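Local coordinates for geranylgeranyl pyrophosphate synthase (Corynebacterium glutamicum, PDB 3QQV) that makes geranylgeranyl diphosphate by magnesium-dependent prenyl chain elongation, as a member of the mainly helical FPP/GGPP synthase family, at the interface of chains A and B. Coordinates in Å, arbitrary orientation; residue numbers count along the deposited sequence, not the author numbering. Chains: chain A/B, Geranylgeranyl pyrophosphate synthase.

Contact 1: the interface of chains A and B. Residues chain A 131, 134, 136-137, 143; chain B 195-196, 198-200.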
loop_
_atom_site.group_PDB
_atom_site.type_symbol
_atom_site.label_atom_id
_atom_site.label_comp_id
_atom_site.label_asym_id
_atom_site.label_seq_id
_atom_site.Cartn_x
_atom_site.Cartn_y
_atom_site.Cartn_z
ATOM N N HIS A 131 0.285 12.162 -19.587
ATOM C CA HIS A 131 0.503 13.566 -19.241
ATOM C C HIS A 131 1.141 14.351 -20.394
ATOM O O HIS A 131 1.122 15.585 -20.400
ATOM C CB HIS A 131 1.351 13.671 -17.966
ATOM C CG HIS A 131 1.151 14.946 -17.206
ATOM N ND1 HIS A 131 -0.096 15.403 -16.833
ATOM C CD2 HIS A 131 2.040 15.849 -16.730
ATOM C CE1 HIS A 131 0.035 16.539 -16.172
ATOM N NE2 HIS A 131 1.321 16.831 -16.095
ATOM N N ASN A 134 -1.923 15.350 -22.537
ATOM C CA ASN A 134 -2.685 16.423 -21.886
ATOM C C ASN A 134 -2.003 17.792 -21.954
ATOM O O ASN A 134 -2.686 18.823 -21.958
ATOM C CB ASN A 134 -2.978 16.073 -20.419
ATOM C CG ASN A 134 -4.006 14.959 -20.266
ATOM O OD1 ASN A 134 -4.115 14.356 -19.197
ATOM N ND2 ASN A 134 -4.767 14.686 -21.324
ATOM N N PHE A 136 -0.202 19.280 -19.590
ATOM C CA PHE A 136 -0.613 19.988 -18.376
ATOM C C PHE A 136 0.546 20.307 -17.412
ATOM O O PHE A 136 1.705 19.992 -17.696
ATOM C CB PHE A 136 -1.732 19.211 -17.672
ATOM N N GLU A 137 0.210 20.933 -16.282
ATOM C CA GLU A 137 1.180 21.459 -15.307
ATOM C C GLU A 137 1.909 20.369 -14.505
ATOM O O GLU A 137 1.300 19.386 -14.074
ATOM C CB GLU A 137 0.460 22.430 -14.353
ATOM C CG GLU A 137 1.345 23.176 -13.344
ATOM C CD GLU A 137 1.909 24.486 -13.877
ATOM O OE1 GLU A 137 1.660 24.828 -15.052
ATOM O OE2 GLU A 137 2.602 25.183 -13.106
ATOM N N PHE A 143 4.721 12.659 -11.574
ATOM C CA PHE A 143 3.271 12.436 -11.590
ATOM C C PHE A 143 2.914 10.971 -11.865
ATOM O O PHE A 143 1.973 10.440 -11.275
ATOM C CB PHE A 143 2.601 13.350 -12.625
ATOM C CG PHE A 143 1.108 13.142 -12.765
ATOM C CD1 PHE A 143 0.234 13.499 -11.737
ATOM C CD2 PHE A 143 0.575 12.606 -13.939
ATOM C CE1 PHE A 143 -1.149 13.315 -11.869
ATOM C CE2 PHE A 143 -0.811 12.417 -14.085
ATOM C CZ PHE A 143 -1.673 12.779 -13.049
ATOM N N ILE B 195 -4.201 14.817 -6.765
ATOM C CA ILE B 195 -3.028 15.014 -7.618
ATOM C C ILE B 195 -3.367 15.226 -9.096
ATOM O O ILE B 195 -2.581 15.811 -9.836
ATOM C CB ILE B 195 -1.957 13.933 -7.406
ATOM C CG1 ILE B 195 -2.474 12.545 -7.790
ATOM C CG2 ILE B 195 -1.500 13.963 -5.960
ATOM C CD1 ILE B 195 -1.408 11.470 -7.735
ATOM N N TYR B 196 -4.549 14.771 -9.505
ATOM C CA TYR B 196 -5.087 15.079 -10.828
ATOM C C TYR B 196 -5.577 16.526 -10.922
ATOM O O TYR B 196 -5.629 17.099 -12.013
ATOM C CB TYR B 196 -6.225 14.125 -11.181
ATOM C CG TYR B 196 -5.807 12.897 -11.969
ATOM C CD1 TYR B 196 -5.430 11.717 -11.320
ATOM C CD2 TYR B 196 -5.810 12.906 -13.368
ATOM C CE1 TYR B 196 -5.055 10.584 -12.042
ATOM C CE2 TYR B 196 -5.437 11.775 -14.099
ATOM C CZ TYR B 196 -5.062 10.622 -13.428
ATOM O OH TYR B 196 -4.695 9.504 -14.143
ATOM N N GLU B 198 -3.956 18.869 -9.039
ATOM C CA GLU B 198 -2.647 19.524 -9.023
ATOM C C GLU B 198 -1.956 19.515 -10.388
ATOM O O GLU B 198 -1.288 20.487 -10.752
ATOM C CB GLU B 198 -1.737 18.899 -7.965
ATOM C CG GLU B 198 -2.008 19.385 -6.550
ATOM C CD GLU B 198 -1.073 18.776 -5.518
ATOM O OE1 GLU B 198 0.059 18.388 -5.879
ATOM O OE2 GLU B 198 -1.471 18.689 -4.338
ATOM N N SER B 199 -2.130 18.427 -11.139
ATOM C CA SER B 199 -1.521 18.289 -12.460
ATOM C C SER B 199 -2.246 19.124 -13.514
ATOM O O SER B 199 -1.609 19.718 -14.376
ATOM C CB SER B 199 -1.464 16.817 -12.891
ATOM O OG SER B 199 -2.630 16.428 -13.601
ATOM N N HIS B 200 -3.573 19.172 -13.435
ATOM C CA HIS B 200 -4.372 19.956 -14.380
ATOM C C HIS B 200 -4.522 21.426 -13.973
ATOM O O HIS B 200 -5.263 22.171 -14.624
ATOM C CB HIS B 200 -5.747 19.310 -14.594
ATOM C CG HIS B 200 -5.735 18.181 -15.578
ATOM N ND1 HIS B 200 -5.132 16.968 -15.315
ATOM C CD2 HIS B 200 -6.244 18.085 -16.829
ATOM C CE1 HIS B 200 -5.270 16.174 -16.362
ATOM N NE2 HIS B 200 -5.941 16.827 -17.294
#

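Contact 2: the interface of chains A and B. Residues chain A 47, 49-50, 147, 150, 154; chain B 189, 192, 195-196.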
loop_
_atom_site.group_PDB
_atom_site.type_symbol
_atom_site.label_atom_id
_atom_site.label_comp_id
_atom_site.label_asym_id
_atom_site.label_seq_id
_atom_site.Cartn_x
_atom_site.Cartn_y
_atom_site.Cartn_z
ATOM N N VAL A 47 -10.348 9.677 -11.209
ATOM C CA VAL A 47 -10.056 8.460 -10.444
ATOM C C VAL A 47 -10.385 7.240 -11.315
ATOM O O VAL A 47 -9.656 6.245 -11.297
ATOM C CB VAL A 47 -10.800 8.422 -9.078
ATOM C CG1 VAL A 47 -10.263 7.306 -8.203
ATOM C CG2 VAL A 47 -10.625 9.742 -8.355
ATOM N N ASP A 49 -9.990 7.243 -14.559
ATOM C CA ASP A 49 -8.797 7.193 -15.412
ATOM C C ASP A 49 -7.606 6.511 -14.755
ATOM O O ASP A 49 -6.861 5.777 -15.415
ATOM C CB ASP A 49 -8.372 8.602 -15.835
ATOM C CG ASP A 49 -9.141 9.111 -17.034
ATOM O OD1 ASP A 49 -10.376 9.298 -16.927
ATOM O OD2 ASP A 49 -8.496 9.339 -18.081
ATOM N N ALA A 50 -7.418 6.777 -13.462
ATOM C CA ALA A 50 -6.354 6.146 -12.691
ATOM C C ALA A 50 -6.609 4.644 -12.511
ATOM O O ALA A 50 -5.715 3.833 -12.744
ATOM C CB ALA A 50 -6.191 6.837 -11.348
ATOM N N VAL A 147 0.815 8.744 -9.163
ATOM C CA VAL A 147 -0.393 7.967 -9.460
ATOM C C VAL A 147 -0.173 6.465 -9.210
ATOM O O VAL A 147 -1.079 5.775 -8.751
ATOM C CB VAL A 147 -0.895 8.223 -10.902
ATOM C CG1 VAL A 147 -2.054 7.299 -11.285
ATOM C CG2 VAL A 147 -1.321 9.674 -11.063
ATOM N N LEU A 150 -0.256 5.336 -5.498
ATOM C CA LEU A 150 -1.666 5.237 -5.118
ATOM C C LEU A 150 -2.429 4.101 -5.816
ATOM O O LEU A 150 -3.333 3.506 -5.222
ATOM C CB LEU A 150 -2.385 6.577 -5.344
ATOM C CG LEU A 150 -1.924 7.765 -4.492
ATOM C CD1 LEU A 150 -2.525 9.057 -5.007
ATOM C CD2 LEU A 150 -2.260 7.574 -3.018
HETATM N N MSE A 154 -4.364 1.170 -3.764
HETATM C CA MSE A 154 -5.711 0.744 -4.121
HETATM C C MSE A 154 -5.784 -0.761 -4.391
HETATM O O MSE A 154 -6.718 -1.423 -3.947
HETATM C CB MSE A 154 -6.204 1.525 -5.333
HETATM C CG MSE A 154 -7.675 1.383 -5.619
HETATM SE SE MSE A 154 -8.786 2.255 -4.255
HETATM C CE MSE A 154 -9.000 4.031 -5.082
ATOM N N GLY B 189 -8.870 7.052 -3.280
ATOM C CA GLY B 189 -9.587 7.722 -4.362
ATOM C C GLY B 189 -9.464 9.238 -4.271
ATOM O O GLY B 189 -9.149 9.901 -5.267
ATOM N N LEU B 192 -6.029 10.376 -5.162
ATOM C CA LEU B 192 -5.862 10.317 -6.608
ATOM C C LEU B 192 -6.471 11.545 -7.268
ATOM O O LEU B 192 -5.840 12.161 -8.120
ATOM C CB LEU B 192 -6.469 9.031 -7.197
ATOM C CG LEU B 192 -5.560 7.793 -7.173
ATOM C CD1 LEU B 192 -6.362 6.510 -7.437
ATOM C CD2 LEU B 192 -4.430 7.956 -8.181
ATOM N N ILE B 195 -4.201 14.817 -6.765
ATOM C CA ILE B 195 -3.028 15.014 -7.618
ATOM C C ILE B 195 -3.367 15.226 -9.096
ATOM O O ILE B 195 -2.581 15.811 -9.836
ATOM C CB ILE B 195 -1.957 13.933 -7.406
ATOM C CG1 ILE B 195 -2.474 12.545 -7.790
ATOM C CG2 ILE B 195 -1.500 13.963 -5.960
ATOM C CD1 ILE B 195 -1.408 11.470 -7.735
ATOM N N TYR B 196 -4.549 14.771 -9.505
ATOM C CA TYR B 196 -5.087 15.079 -10.828
ATOM C C TYR B 196 -5.577 16.526 -10.922
ATOM O O TYR B 196 -5.629 17.099 -12.013
ATOM C CB TYR B 196 -6.225 14.125 -11.181
ATOM C CG TYR B 196 -5.807 12.897 -11.969
ATOM C CD1 TYR B 196 -5.430 11.717 -11.320
ATOM C CD2 TYR B 196 -5.810 12.906 -13.368
ATOM C CE1 TYR B 196 -5.055 10.584 -12.042
ATOM C CE2 TYR B 196 -5.437 11.775 -14.099
ATOM C CZ TYR B 196 -5.062 10.622 -13.428
ATOM O OH TYR B 196 -4.695 9.504 -14.143
#

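Contact 1: the interface of chains A and B
The rings of A:Phe143 and B:Tyr196 meet edge to face: CZ at the tip of A:Phe143 lies 3.9 Å above the tyrosine plane, over its centre. This is one end of the two-fold interface of two synthase chains, where helix 140-164 and the segment around A:His131 to A:Glu137 receive the end of the partner's helix 170-199. One face of A:Phe143 receives B:Ser199 CB, offset toward the rim and 3.7 Å from A:Phe143 CE1. With CG anti to its backbone N (chi1 177°), the phenylalanine reaches that helix end and loses 70 Å² of surface there. A:His131 comes to the same serine from another side, its CE1 lying 3.6 Å from B:Ser199 CB. One face of this imidazole rests on A:Phe143 CD2, whereas A:Glu137 C lies at its edge. A hydrogen bond from its NE2 to A:Glu137 O (3.3 Å) holds the ring; the acceptor lies near the imidazole plane, but the donor stands above the carbonyl plane. B:His200 ND1 donates to B:Ser199 OG at 3.1 Å, which probably helps fix the hydroxyl, although OG lies tilted 25° from the imidazole plane. A:Asn134 OD1 lies 3.6 Å from B:His200 CE1, the amide and ring planes 62° apart. The A:Glu137 N-H is turned aside from B:Ser199 O and makes no hydrogen bond. A:Glu137 O and B:Ser199 O, both acceptors, clash at a doubtful 2.9 Å. A:Phe136 CB lies 3.3 Å from B:Ser199 O.

Contact 2: the interface of chains A and B
B:Leu192 inserts its branched end between A:Ala50 and A:Leu150, a helix-to-helix knob of the mainly helical polyprenyl synthase fold. Its CD2 lies 3.8 Å from A:Ala50 CB on helix 45-59 and also 3.8 Å from A:Leu150 CB on helix 140-164, so one methyl touches two elements of the other chain. A:Val147 CG1 adds a further contact to CD2, its side chain crossing the leucine at about a right angle. This is the dense part, where B:Leu192 alone buries 45 Å². Next to it, B:Ile195 holds CG1 between its backbone N and carbonyl carbon (chi1 63°), and the extended end carries CD1 to A:Val147 CG2 at 3.8 Å. The same methyl meets A:Leu150 CD1 tip to tip. B:Tyr196 belongs here too, hiding 32 Å²: its CE1 lies between A:Val147 CG2 and A:Ala50 CB, on opposite sides of the ring, 4.0 Å from each, while its phenol oxygen passes the A:Ala50 backbone too far away to bond. At the margins the contacts are short but small: A:Val47, A:Met154 and B:Gly189 each hide under 10 Å². A:Val47 CG2 lies 3.4 Å from B:Gly189 O, and the bent side chain of the selenomethionine A:Met154 brings CE over the B:Gly189 backbone, 3.5 Å from its N. A:Asp49 forms a thin margin near the tyrosine, through CB rather than its carboxylate: CB stands 4.1 Å from B:Tyr196 OH.

The centres of the C-alpha atoms of contact 1 and contact 2 lie about 11 Å apart, and both use helix 140-164 of chain A and helix 170-199 of chain B; contact 1 adds helix 130-134, contact 2 helix 45-59. B:Ile195 and B:Tyr196 belong to both, so the apolar packing of contact 2 runs on into the aromatic and polar end of contact 1. Two-fold symmetry repeats each contact with the chains exchanged, consistent with the homodimers usual in this family. Helix 170-199 also bears the magnesium-binding B:Asp194, next to B:Ile195; dimer packing may therefore help position part of the metal site.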